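Local coordinates for protein enoyl-CoA hydratase subunit I (Geobacillus kaustophilus, PDB 2PBP) that probably acts as a hydro-lyase of the crotonase family, adding water to the double bond of enoyl-CoA thioesters in beta-oxidation, at residues A9-A14 / E48-I53; I17-R22 / V54-G59; L119-S124 / R179-E184; S124-G129 / M166-A171. All coordinates share one frame; numbering follows the deposited sequence.

Interactions 1, 2 and 3 belong to one mixed sheet of the crotonase fold, interaction 4 to a second, smaller one. Interactions 1 and 2 share strand 52-57: at its start, partly buried, a turn carbonyl from 9-14 accepts two amides, one weakly, and further on strand 15-20 runs parallel to it, mostly buried, with a salt bridge at the more open end. Interaction 3, about 14 Å from interaction 2 between centres, adds the outermost strand 179-181 and is only partly buried. Interaction 4 is buried again, an antiparallel pairing with a phenylalanine against a helix start; it shares Ser124 with interaction 3, and the two pack together through Ala122 and Phe128.

Interaction 1 (A9-A14 / E48-I53)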
loop_
_atom_site.group_PDB
_atom_site.type_symbol
_atom_site.label_atom_id
_atom_site.label_comp_id
_atom_site.label_asym_id
_atom_site.label_seq_id
_atom_site.Cartn_x
_atom_site.Cartn_y
_atom_site.Cartn_z
ATOM N N ALA A 9 15.661 27.045 -5.509
ATOM C CA ALA A 9 15.773 25.717 -6.101
ATOM C C ALA A 9 17.189 25.433 -6.583
ATOM O O ALA A 9 17.904 26.336 -7.022
ATOM C CB ALA A 9 14.788 25.578 -7.260
ATOM N N ARG A 10 17.587 24.170 -6.497
ATOM C CA ARG A 10 18.912 23.747 -6.927
ATOM C C ARG A 10 18.884 22.265 -7.260
ATOM O O ARG A 10 17.937 21.561 -6.913
ATOM C CB ARG A 10 19.948 24.006 -5.827
ATOM C CG ARG A 10 19.752 23.192 -4.556
ATOM C CD ARG A 10 20.735 23.631 -3.472
ATOM N NE ARG A 10 20.531 22.927 -2.208
ATOM C CZ ARG A 10 20.971 21.698 -1.949
ATOM N NH1 ARG A 10 21.652 21.020 -2.867
ATOM N NH2 ARG A 10 20.725 21.144 -0.769
ATOM N N GLN A 11 19.926 21.792 -7.930
ATOM C CA GLN A 11 19.996 20.388 -8.295
ATOM C C GLN A 11 21.276 19.735 -7.809
ATOM O O GLN A 11 22.344 20.344 -7.811
ATOM C CB GLN A 11 19.877 20.230 -9.810
ATOM C CG GLN A 11 18.559 20.738 -10.361
ATOM C CD GLN A 11 18.496 20.688 -11.870
ATOM O OE1 GLN A 11 18.515 19.612 -12.469
ATOM N NE2 GLN A 11 18.423 21.858 -12.496
ATOM N N GLU A 12 21.145 18.490 -7.375
ATOM C CA GLU A 12 22.270 17.706 -6.891
ATOM C C GLU A 12 22.124 16.375 -7.611
ATOM O O GLU A 12 21.373 15.503 -7.176
ATOM C CB GLU A 12 22.169 17.510 -5.376
ATOM C CG GLU A 12 23.363 16.809 -4.748
ATOM C CD GLU A 12 24.663 17.559 -4.969
ATOM O OE1 GLU A 12 24.686 18.790 -4.750
ATOM O OE2 GLU A 12 25.664 16.915 -5.354
ATOM N N GLY A 13 22.830 16.230 -8.729
ATOM C CA GLY A 13 22.722 15.008 -9.498
ATOM C C GLY A 13 21.339 14.960 -10.122
ATOM O O GLY A 13 20.915 15.919 -10.766
ATOM N N ALA A 14 20.625 13.856 -9.921
ATOM C CA ALA A 14 19.282 13.698 -10.474
ATOM C C ALA A 14 18.214 14.083 -9.453
ATOM O O ALA A 14 17.037 13.757 -9.617
ATOM C CB ALA A 14 19.074 12.255 -10.926
ATOM N N GLU A 48 13.131 15.768 -17.267
ATOM C CA GLU A 48 13.457 14.351 -17.179
ATOM C C GLU A 48 14.799 14.068 -16.512
ATOM O O GLU A 48 15.106 12.922 -16.185
ATOM C CB GLU A 48 13.388 13.703 -18.567
ATOM C CG GLU A 48 11.952 13.430 -19.008
ATOM C CD GLU A 48 11.850 12.812 -20.390
ATOM O OE1 GLU A 48 12.466 11.748 -20.620
ATOM O OE2 GLU A 48 11.145 13.392 -21.244
ATOM N N LYS A 49 15.592 15.113 -16.297
ATOM C CA LYS A 49 16.888 14.959 -15.640
ATOM C C LYS A 49 16.691 14.815 -14.140
ATOM O O LYS A 49 17.586 14.366 -13.421
ATOM C CB LYS A 49 17.773 16.173 -15.919
ATOM C CG LYS A 49 18.369 16.185 -17.311
ATOM C CD LYS A 49 19.266 14.977 -17.497
ATOM C CE LYS A 49 20.390 14.930 -16.460
ATOM N NZ LYS A 49 21.091 13.610 -16.424
ATOM N N VAL A 50 15.513 15.215 -13.676
ATOM C CA VAL A 50 15.174 15.145 -12.263
ATOM C C VAL A 50 14.350 13.893 -11.994
ATOM O O VAL A 50 13.238 13.746 -12.501
ATOM C CB VAL A 50 14.374 16.391 -11.832
ATOM C CG1 VAL A 50 13.990 16.285 -10.366
ATOM C CG2 VAL A 50 15.203 17.636 -12.077
ATOM N N ARG A 51 14.902 12.993 -11.192
ATOM C CA ARG A 51 14.225 11.745 -10.871
ATOM C C ARG A 51 13.544 11.769 -9.508
ATOM O O ARG A 51 12.646 10.969 -9.241
ATOM C CB ARG A 51 15.223 10.590 -10.931
ATOM C CG ARG A 51 15.884 10.442 -12.289
ATOM C CD ARG A 51 16.730 9.180 -12.358
ATOM N NE ARG A 51 17.224 8.940 -13.709
ATOM C CZ ARG A 51 17.786 7.802 -14.107
ATOM N NH1 ARG A 51 17.928 6.793 -13.254
ATOM N NH2 ARG A 51 18.199 7.671 -15.360
ATOM N N VAL A 52 13.981 12.682 -8.646
ATOM C CA VAL A 52 13.405 12.823 -7.310
ATOM C C VAL A 52 13.398 14.300 -6.932
ATOM O O VAL A 52 14.340 15.036 -7.231
ATOM C CB VAL A 52 14.224 12.048 -6.243
ATOM C CG1 VAL A 52 13.500 12.087 -4.896
ATOM C CG2 VAL A 52 14.440 10.607 -6.685
ATOM N N ILE A 53 12.322 14.728 -6.286
ATOM C CA ILE A 53 12.180 16.108 -5.847
ATOM C C ILE A 53 12.117 16.101 -4.326
ATOM O O ILE A 53 11.363 15.328 -3.735
ATOM C CB ILE A 53 10.880 16.739 -6.401
ATOM C CG1 ILE A 53 10.924 16.760 -7.931
ATOM C CG2 ILE A 53 10.689 18.142 -5.832
ATOM C CD1 ILE A 53 9.584 17.036 -8.610
HETATM O O HOH W 1 21.379 14.444 -13.651
#
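Ala14 meets the loop 49-51 at one end of the main sheet of the crotonase fold, where the turn joining strands 7-12 and 15-20 lies against the approach to strand 52-57. Two backbone bonds converge on one acceptor. Ala14 O takes the amide of Arg51 at 2.8 Å, in the carbonyl plane, and a weak, longer bond from Val52 N. Two CA-H...O contacts supplement them, Val50 CA to Ala14 O and Ala14 CA to Lys49 O.

Apolar contact centres on the methyl of Ala14. Its CB lies 3.9 Å from Arg51 CG and also touches Arg51 CD, packing against the aliphatic part of a chain that is extended from CG to NE. The guanidinium at the far end is used otherwise, with NH1 bonded to Ala198 O and NH2 to Phe255 O. Gln11 and Val50 cross at about a right angle, Gln11 OE1 standing 3.9 Å from Val50 CG2, and both side chains also touch Phe44 of helix 31-46.

At the exposed side, a water makes two weak bonds, accepting from Lys49 NZ at 2.9 Å and donating to Gly13 O at 3.3 Å.

Interaction 2 (I17-R22 / V54-G59)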
loop_
_atom_site.group_PDB
_atom_site.type_symbol
_atom_site.label_atom_id
_atom_site.label_comp_id
_atom_site.label_asym_id
_atom_site.label_seq_id
_atom_site.Cartn_x
_atom_site.Cartn_y
_atom_site.Cartn_z
ATOM N N ILE A 17 16.066 20.004 -5.589
ATOM C CA ILE A 17 15.752 20.468 -4.243
ATOM C C ILE A 17 15.039 21.817 -4.265
ATOM O O ILE A 17 15.465 22.749 -4.948
ATOM C CB ILE A 17 17.039 20.616 -3.375
ATOM C CG1 ILE A 17 17.832 19.306 -3.371
ATOM C CG2 ILE A 17 16.669 21.018 -1.955
ATOM C CD1 ILE A 17 17.120 18.041 -2.842
ATOM N N ILE A 18 13.946 21.910 -3.519
ATOM C CA ILE A 18 13.212 23.158 -3.412
ATOM C C ILE A 18 13.214 23.522 -1.931
ATOM O O ILE A 18 12.643 22.813 -1.099
ATOM C CB ILE A 18 11.762 23.020 -3.914
ATOM C CG1 ILE A 18 11.766 22.725 -5.420
ATOM C CG2 ILE A 18 10.992 24.295 -3.616
ATOM C CD1 ILE A 18 10.434 22.231 -5.982
ATOM N N GLU A 19 13.884 24.619 -1.604
ATOM C CA GLU A 19 13.980 25.073 -0.227
ATOM C C GLU A 19 13.123 26.311 -0.009
ATOM O O GLU A 19 13.334 27.337 -0.655
ATOM C CB GLU A 19 15.447 25.378 0.111
ATOM C CG GLU A 19 15.660 26.113 1.425
ATOM C CD GLU A 19 17.124 26.451 1.671
ATOM O OE1 GLU A 19 17.858 26.668 0.682
ATOM O OE2 GLU A 19 17.535 26.515 2.849
ATOM N N LEU A 20 12.140 26.208 0.881
ATOM C CA LEU A 20 11.297 27.362 1.184
ATOM C C LEU A 20 12.269 28.353 1.813
ATOM O O LEU A 20 12.987 28.006 2.755
ATOM C CB LEU A 20 10.189 26.980 2.171
ATOM C CG LEU A 20 9.352 25.762 1.763
ATOM C CD1 LEU A 20 8.144 25.638 2.682
ATOM C CD2 LEU A 20 8.903 25.904 0.319
ATOM N N ALA A 21 12.293 29.577 1.295
ATOM C CA ALA A 21 13.238 30.580 1.770
ATOM C C ALA A 21 12.689 31.833 2.451
ATOM O O ALA A 21 13.120 32.947 2.142
ATOM C CB ALA A 21 14.152 30.986 0.619
ATOM N N ARG A 22 11.747 31.659 3.374
ATOM C CA ARG A 22 11.199 32.792 4.112
ATOM C C ARG A 22 11.194 32.466 5.602
ATOM O O ARG A 22 10.158 32.533 6.263
ATOM C CB ARG A 22 9.780 33.131 3.632
ATOM C CG ARG A 22 9.728 33.832 2.275
ATOM C CD ARG A 22 10.511 35.152 2.284
ATOM N NE ARG A 22 10.030 36.084 3.305
ATOM C CZ ARG A 22 8.906 36.794 3.218
ATOM N NH1 ARG A 22 8.129 36.697 2.149
ATOM N NH2 ARG A 22 8.554 37.596 4.213
ATOM N N VAL A 54 12.918 16.954 -3.700
ATOM C CA VAL A 54 12.938 17.057 -2.245
ATOM C C VAL A 54 12.506 18.457 -1.824
ATOM O O VAL A 54 13.011 19.450 -2.346
ATOM C CB VAL A 54 14.351 16.782 -1.677
ATOM C CG1 VAL A 54 14.383 17.074 -0.177
ATOM C CG2 VAL A 54 14.743 15.336 -1.939
ATOM N N LEU A 55 11.557 18.525 -0.895
ATOM C CA LEU A 55 11.073 19.800 -0.384
ATOM C C LEU A 55 11.559 19.934 1.051
ATOM O O LEU A 55 11.495 18.979 1.826
ATOM C CB LEU A 55 9.544 19.854 -0.376
ATOM C CG LEU A 55 8.755 19.625 -1.663
ATOM C CD1 LEU A 55 7.277 19.861 -1.375
ATOM C CD2 LEU A 55 9.243 20.560 -2.754
ATOM N N THR A 56 12.046 21.117 1.403
ATOM C CA THR A 56 12.507 21.350 2.760
ATOM C C THR A 56 12.435 22.842 3.062
ATOM O O THR A 56 12.262 23.660 2.157
ATOM C CB THR A 56 13.950 20.831 2.959
ATOM O OG1 THR A 56 14.217 20.698 4.360
ATOM C CG2 THR A 56 14.961 21.792 2.348
ATOM N N GLY A 57 12.554 23.195 4.336
ATOM C CA GLY A 57 12.484 24.593 4.711
ATOM C C GLY A 57 13.772 25.143 5.284
ATOM O O GLY A 57 14.559 24.420 5.893
ATOM N N ARG A 58 13.992 26.435 5.078
ATOM C CA ARG A 58 15.181 27.095 5.593
ATOM C C ARG A 58 14.868 27.575 7.005
ATOM O O ARG A 58 13.740 27.971 7.297
ATOM C CB ARG A 58 15.548 28.280 4.698
ATOM C CG ARG A 58 16.820 29.011 5.098
ATOM C CD ARG A 58 17.124 30.139 4.119
ATOM N NE ARG A 58 17.392 29.641 2.772
ATOM C CZ ARG A 58 17.604 30.421 1.715
ATOM N NH1 ARG A 58 17.575 31.741 1.847
ATOM N NH2 ARG A 58 17.848 29.883 0.529
ATOM N N GLY A 59 15.860 27.532 7.887
ATOM C CA GLY A 59 15.633 27.980 9.249
ATOM C C GLY A 59 15.154 26.875 10.167
ATOM O O GLY A 59 15.407 25.698 9.914
#
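Strands 17-20 and 54-57 run parallel, their axes 4.6 Å apart at closest and 21° from alignment, with Ile18 N bonded to Val54 O, Thr56 N to Ile18 O, Leu20 N to Thr56 O and Arg58 N to Leu20 O. On one face Ile17 and Val54 lie side by side; Ile17 CD1 comes in to 3.3 Å from Val54 CB, a tight carbon pair, and helix 186-198 covers both. On the other face Ile18 and Leu55 point the same way, Leu55 CD2 resting 3.7 Å from Ile18 CB. Helix 31-46 packs on Ile18 and Leu20 there, as the connection of a beta-alpha-beta unit, the crossover from strand 15-20 to strand 52-57.

At the end of the pairing, Arg58, just beyond strand 54-57, forms a salt bridge with Glu19. Glu19 has CG anti to its backbone N (chi1 169°), and its extended chain crosses that of Arg58 at about a right angle: Arg58 NE bonds Glu19 OE2 at 3.1 Å, and Arg58 NH2 weakly bonds Glu19 OE1 at 3.2 Å. The carboxylate sits at the guanidinium edge, but its own plane is turned 77° away, and NE meets OE2 from above that plane. An alanine in place of Glu19 removes the carboxylate, and the Arg58 guanidinium would probably lose its mate and be freer to turn. Ala21 CB covers one guanidinium face, 3.6 Å above its centre.

Interaction 3 (L119-S124 / R179-E184)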
loop_
_atom_site.group_PDB
_atom_site.type_symbol
_atom_site.label_atom_id
_atom_site.label_comp_id
_atom_site.label_asym_id
_atom_site.label_seq_id
_atom_site.Cartn_x
_atom_site.Cartn_y
_atom_site.Cartn_z
ATOM N N LEU A 119 6.924 10.548 0.391
ATOM C CA LEU A 119 7.627 10.025 1.554
ATOM C C LEU A 119 8.014 11.217 2.403
ATOM O O LEU A 119 8.241 12.312 1.879
ATOM C CB LEU A 119 8.907 9.290 1.146
ATOM C CG LEU A 119 8.829 8.101 0.189
ATOM C CD1 LEU A 119 10.234 7.626 -0.138
ATOM C CD2 LEU A 119 8.016 6.981 0.816
ATOM N N ILE A 120 8.102 11.004 3.711
ATOM C CA ILE A 120 8.486 12.081 4.612
ATOM C C ILE A 120 9.632 11.637 5.521
ATOM O O ILE A 120 9.515 10.643 6.231
ATOM C CB ILE A 120 7.308 12.522 5.512
ATOM C CG1 ILE A 120 6.125 12.990 4.660
ATOM C CG2 ILE A 120 7.765 13.632 6.452
ATOM C CD1 ILE A 120 4.800 13.111 5.410
ATOM N N VAL A 121 10.742 12.366 5.474
ATOM C CA VAL A 121 11.887 12.086 6.336
ATOM C C VAL A 121 11.860 13.268 7.288
ATOM O O VAL A 121 11.907 14.418 6.849
ATOM C CB VAL A 121 13.214 12.087 5.563
ATOM C CG1 VAL A 121 14.374 11.876 6.530
ATOM C CG2 VAL A 121 13.198 10.995 4.503
ATOM N N ALA A 122 11.778 12.995 8.587
ATOM C CA ALA A 122 11.690 14.077 9.554
ATOM C C ALA A 122 12.825 14.165 10.552
ATOM O O ALA A 122 13.442 13.166 10.919
ATOM C CB ALA A 122 10.360 13.983 10.306
ATOM N N SER A 123 13.080 15.395 10.980
ATOM C CA SER A 123 14.089 15.691 11.982
ATOM C C SER A 123 13.411 15.518 13.333
ATOM O O SER A 123 12.185 15.434 13.416
ATOM C CB SER A 123 14.566 17.139 11.845
ATOM O OG SER A 123 15.135 17.607 13.060
ATOM N N SER A 124 14.213 15.464 14.389
ATOM C CA SER A 124 13.674 15.348 15.733
ATOM C C SER A 124 13.092 16.709 16.110
ATOM O O SER A 124 12.341 16.837 17.072
ATOM C CB SER A 124 14.782 14.956 16.715
ATOM O OG SER A 124 15.298 13.670 16.427
ATOM N N ARG A 179 10.797 7.941 8.379
ATOM C CA ARG A 179 11.932 7.801 9.283
ATOM C C ARG A 179 12.256 9.122 9.963
ATOM O O ARG A 179 11.964 10.199 9.436
ATOM C CB ARG A 179 13.168 7.292 8.536
ATOM C CG ARG A 179 13.817 8.310 7.620
ATOM C CD ARG A 179 15.118 7.774 7.039
ATOM N NE ARG A 179 16.039 7.319 8.079
ATOM C CZ ARG A 179 17.314 7.006 7.864
ATOM N NH1 ARG A 179 17.826 7.103 6.644
ATOM N NH2 ARG A 179 18.076 6.595 8.868
ATOM N N VAL A 180 12.866 9.026 11.140
ATOM C CA VAL A 180 13.234 10.197 11.920
ATOM C C VAL A 180 14.734 10.181 12.192
ATOM O O VAL A 180 15.298 9.145 12.545
ATOM C CB VAL A 180 12.484 10.213 13.270
ATOM C CG1 VAL A 180 12.852 11.455 14.063
ATOM C CG2 VAL A 180 10.981 10.149 13.027
ATOM N N VAL A 181 15.375 11.328 12.014
ATOM C CA VAL A 181 16.807 11.443 12.258
ATOM C C VAL A 181 17.112 12.762 12.952
ATOM O O VAL A 181 16.303 13.689 12.927
ATOM C CB VAL A 181 17.615 11.372 10.946
ATOM C CG1 VAL A 181 17.480 9.986 10.328
ATOM C CG2 VAL A 181 17.130 12.439 9.978
ATOM N N SER A 182 18.280 12.838 13.578
ATOM C CA SER A 182 18.688 14.047 14.276
ATOM C C SER A 182 18.758 15.207 13.283
ATOM O O SER A 182 19.041 15.010 12.102
ATOM C CB SER A 182 20.049 13.828 14.941
ATOM O OG SER A 182 20.370 14.900 15.809
ATOM N N PRO A 183 18.497 16.437 13.753
ATOM C CA PRO A 183 18.523 17.639 12.913
ATOM C C PRO A 183 19.702 17.787 11.955
ATOM O O PRO A 183 19.509 18.051 10.766
ATOM C CB PRO A 183 18.473 18.770 13.937
ATOM C CG PRO A 183 17.615 18.188 15.009
ATOM C CD PRO A 183 18.152 16.782 15.145
ATOM N N GLU A 184 20.918 17.615 12.458
ATOM C CA GLU A 184 22.097 17.782 11.617
ATOM C C GLU A 184 22.324 16.674 10.591
ATOM O O GLU A 184 23.217 16.783 9.756
ATOM C CB GLU A 184 23.354 17.956 12.482
ATOM C CG GLU A 184 23.908 16.690 13.124
ATOM C CD GLU A 184 22.965 16.053 14.124
ATOM O OE1 GLU A 184 22.159 16.781 14.745
ATOM O OE2 GLU A 184 23.047 14.820 14.305
#
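Val121 and Arg179 lie side by side, pointing the same way from neighbouring parallel strands, and Val121 CG1 touches Arg179 CG at 3.8 Å. Arg179 CG sits in the crowded position between its backbone N and carbonyl carbon (chi1 73°), which sets it against the valine methyls; the guanidinium beyond forms a salt bridge through NH1 with Glu189. Val181 follows on the same face, its CG2 a looser 4.4 Å from Val121 CG1.

Val180 and Ala122 project from the opposite face. Val180 CG1 lies 3.6 Å from Ala122 O and also brushes Ser124 OG. Between the strands, Ala122 uses both its backbone groups: its N donates to Arg179 O at 2.9 Å, nearly straight (174°), and its O accepts from Val181 N at 2.9 Å in a somewhat bent bond (159°). Val180 CA adds a CA-H...O contact to that same oxygen.

Farther on, the Pro183 ring comes up against Ser123, with CG 3.2 Å from Ser123 OG, a hydroxyl also bonded to Ala125 N. Pro183 CD also meets Ser124 CB.

Strand 179-181 is the outermost strand, within this chain, of the main mixed sheet of the crotonase fold, and strand 98-102 flanks 119-123 on its other side. Helix 186-198 covers Val121 and Ser123, while helix 168-173 packs on Val180 across the sheet.

Interaction 4 (S124-G129 / M166-A171); sequences SAAEFG and MSAKEA
Phe128 CG stands anti to its carbonyl carbon (chi1 -55°), and with chi2 at -92° the ring carries its CD2-CE2 side to the start of helix 168-173. Met166 has CG anti to its backbone N (chi1 -174°); the end of its side chain leads away from Phe128 and packs on Trp159 of helix 153-162. The backbones form a short antiparallel pairing in the smaller sheet of the crotonase fold, strand 166-167 being its outermost strand. Phe128 and Met166 are its hydrogen-bonded pair, Phe128 N giving to Met166 O at 2.8 Å and Met166 N to Phe128 O at 2.6 Å.

Around the ring, Ala168 CA lies at the edge, 4.1 Å from CE2, and Ala171 CB approaches CD2 obliquely at the same distance. Phe111 and Val177 also pack on the ring. An alanine at Phe128 would probably open a gap beside Ala168 CA and Ala171 CB, where CD2 and CE2 now pack.

Ser167 is the N-cap of the helix, its OG accepting a weak bond from Glu170 N. Just beside it Ala168 N makes only a weak direct bond to Ala126 O, and a water bridges the two, accepting from Ala168 N at 2.9 Å and donating to Ala126 O at 2.7 Å.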
loop_
_atom_site.group_PDB
_atom_site.type_symbol
_atom_site.label_atom_id
_atom_site.label_comp_id
_atom_site.label_asym_id
_atom_site.label_seq_id
_atom_site.Cartn_x
_atom_site.Cartn_y
_atom_site.Cartn_z
ATOM N N SER A 124 14.213 15.464 14.389
ATOM C CA SER A 124 13.674 15.348 15.733
ATOM C C SER A 124 13.092 16.709 16.110
ATOM O O SER A 124 12.341 16.837 17.072
ATOM C CB SER A 124 14.782 14.956 16.715
ATOM O OG SER A 124 15.298 13.670 16.427
ATOM N N ALA A 125 13.452 17.727 15.336
ATOM C CA ALA A 125 12.983 19.085 15.571
ATOM C C ALA A 125 11.593 19.288 14.972
ATOM O O ALA A 125 10.980 20.342 15.143
ATOM C CB ALA A 125 13.957 20.084 14.953
ATOM N N ALA A 126 11.096 18.270 14.274
ATOM C CA ALA A 126 9.799 18.363 13.612
ATOM C C ALA A 126 8.568 18.082 14.464
ATOM O O ALA A 126 8.565 17.204 15.326
ATOM C CB ALA A 126 9.787 17.452 12.383
ATOM N N GLU A 127 7.519 18.846 14.190
ATOM C CA GLU A 127 6.232 18.709 14.858
ATOM C C GLU A 127 5.196 18.949 13.771
ATOM O O GLU A 127 5.386 19.805 12.914
ATOM C CB GLU A 127 6.068 19.745 15.972
ATOM C CG GLU A 127 6.781 19.383 17.266
ATOM C CD GLU A 127 6.321 20.237 18.435
ATOM O OE1 GLU A 127 6.600 21.453 18.431
ATOM O OE2 GLU A 127 5.675 19.689 19.356
ATOM N N PHE A 128 4.112 18.186 13.806
ATOM C CA PHE A 128 3.057 18.301 12.806
ATOM C C PHE A 128 1.735 18.591 13.497
ATOM O O PHE A 128 1.448 18.030 14.553
ATOM C CB PHE A 128 2.934 16.991 12.025
ATOM C CG PHE A 128 4.216 16.539 11.387
ATOM C CD1 PHE A 128 4.523 16.903 10.080
ATOM C CD2 PHE A 128 5.119 15.746 12.095
ATOM C CE1 PHE A 128 5.708 16.483 9.481
ATOM C CE2 PHE A 128 6.308 15.319 11.507
ATOM C CZ PHE A 128 6.604 15.688 10.196
ATOM N N GLY A 129 0.926 19.458 12.907
ATOM C CA GLY A 129 -0.353 19.760 13.522
ATOM C C GLY A 129 -1.242 20.658 12.689
ATOM O O GLY A 129 -0.795 21.248 11.704
ATOM N N MET A 166 1.724 17.002 16.899
ATOM C CA MET A 166 2.157 15.614 16.869
ATOM C C MET A 166 3.681 15.582 16.725
ATOM O O MET A 166 4.243 16.259 15.865
ATOM C CB MET A 166 1.486 14.924 15.678
ATOM C CG MET A 166 1.712 13.438 15.560
ATOM S SD MET A 166 1.064 12.872 13.978
ATOM C CE MET A 166 -0.705 12.896 14.286
ATOM N N SER A 167 4.355 14.810 17.574
ATOM C CA SER A 167 5.810 14.724 17.492
ATOM C C SER A 167 6.198 13.871 16.288
ATOM O O SER A 167 5.386 13.105 15.772
ATOM C CB SER A 167 6.387 14.093 18.763
ATOM O OG SER A 167 5.958 12.752 18.892
ATOM N N ALA A 168 7.443 14.003 15.844
ATOM C CA ALA A 168 7.917 13.226 14.709
ATOM C C ALA A 168 7.811 11.735 15.012
ATOM O O ALA A 168 7.443 10.943 14.147
ATOM C CB ALA A 168 9.359 13.597 14.385
ATOM N N LYS A 169 8.124 11.355 16.249
ATOM C CA LYS A 169 8.065 9.954 16.642
ATOM C C LYS A 169 6.679 9.320 16.527
ATOM O O LYS A 169 6.554 8.204 16.028
ATOM C CB LYS A 169 8.596 9.775 18.069
ATOM C CG LYS A 169 8.604 8.326 18.551
ATOM C CD LYS A 169 9.331 7.403 17.571
ATOM C CE LYS A 169 10.777 7.831 17.346
ATOM N NZ LYS A 169 11.445 7.006 16.295
ATOM N N GLU A 170 5.634 10.009 16.979
ATOM C CA GLU A 170 4.306 9.417 16.876
ATOM C C GLU A 170 3.860 9.402 15.425
ATOM O O GLU A 170 3.137 8.501 15.003
ATOM C CB GLU A 170 3.273 10.171 17.715
ATOM C CG GLU A 170 2.050 9.304 18.004
ATOM C CD GLU A 170 0.961 10.029 18.760
ATOM O OE1 GLU A 170 1.288 10.917 19.573
ATOM O OE2 GLU A 170 -0.226 9.693 18.550
ATOM N N ALA A 171 4.296 10.403 14.665
ATOM C CA ALA A 171 3.950 10.485 13.251
ATOM C C ALA A 171 4.522 9.265 12.535
ATOM O O ALA A 171 3.899 8.715 11.628
ATOM C CB ALA A 171 4.509 11.767 12.645
HETATM O O HOH W 2 9.175 15.637 17.450
#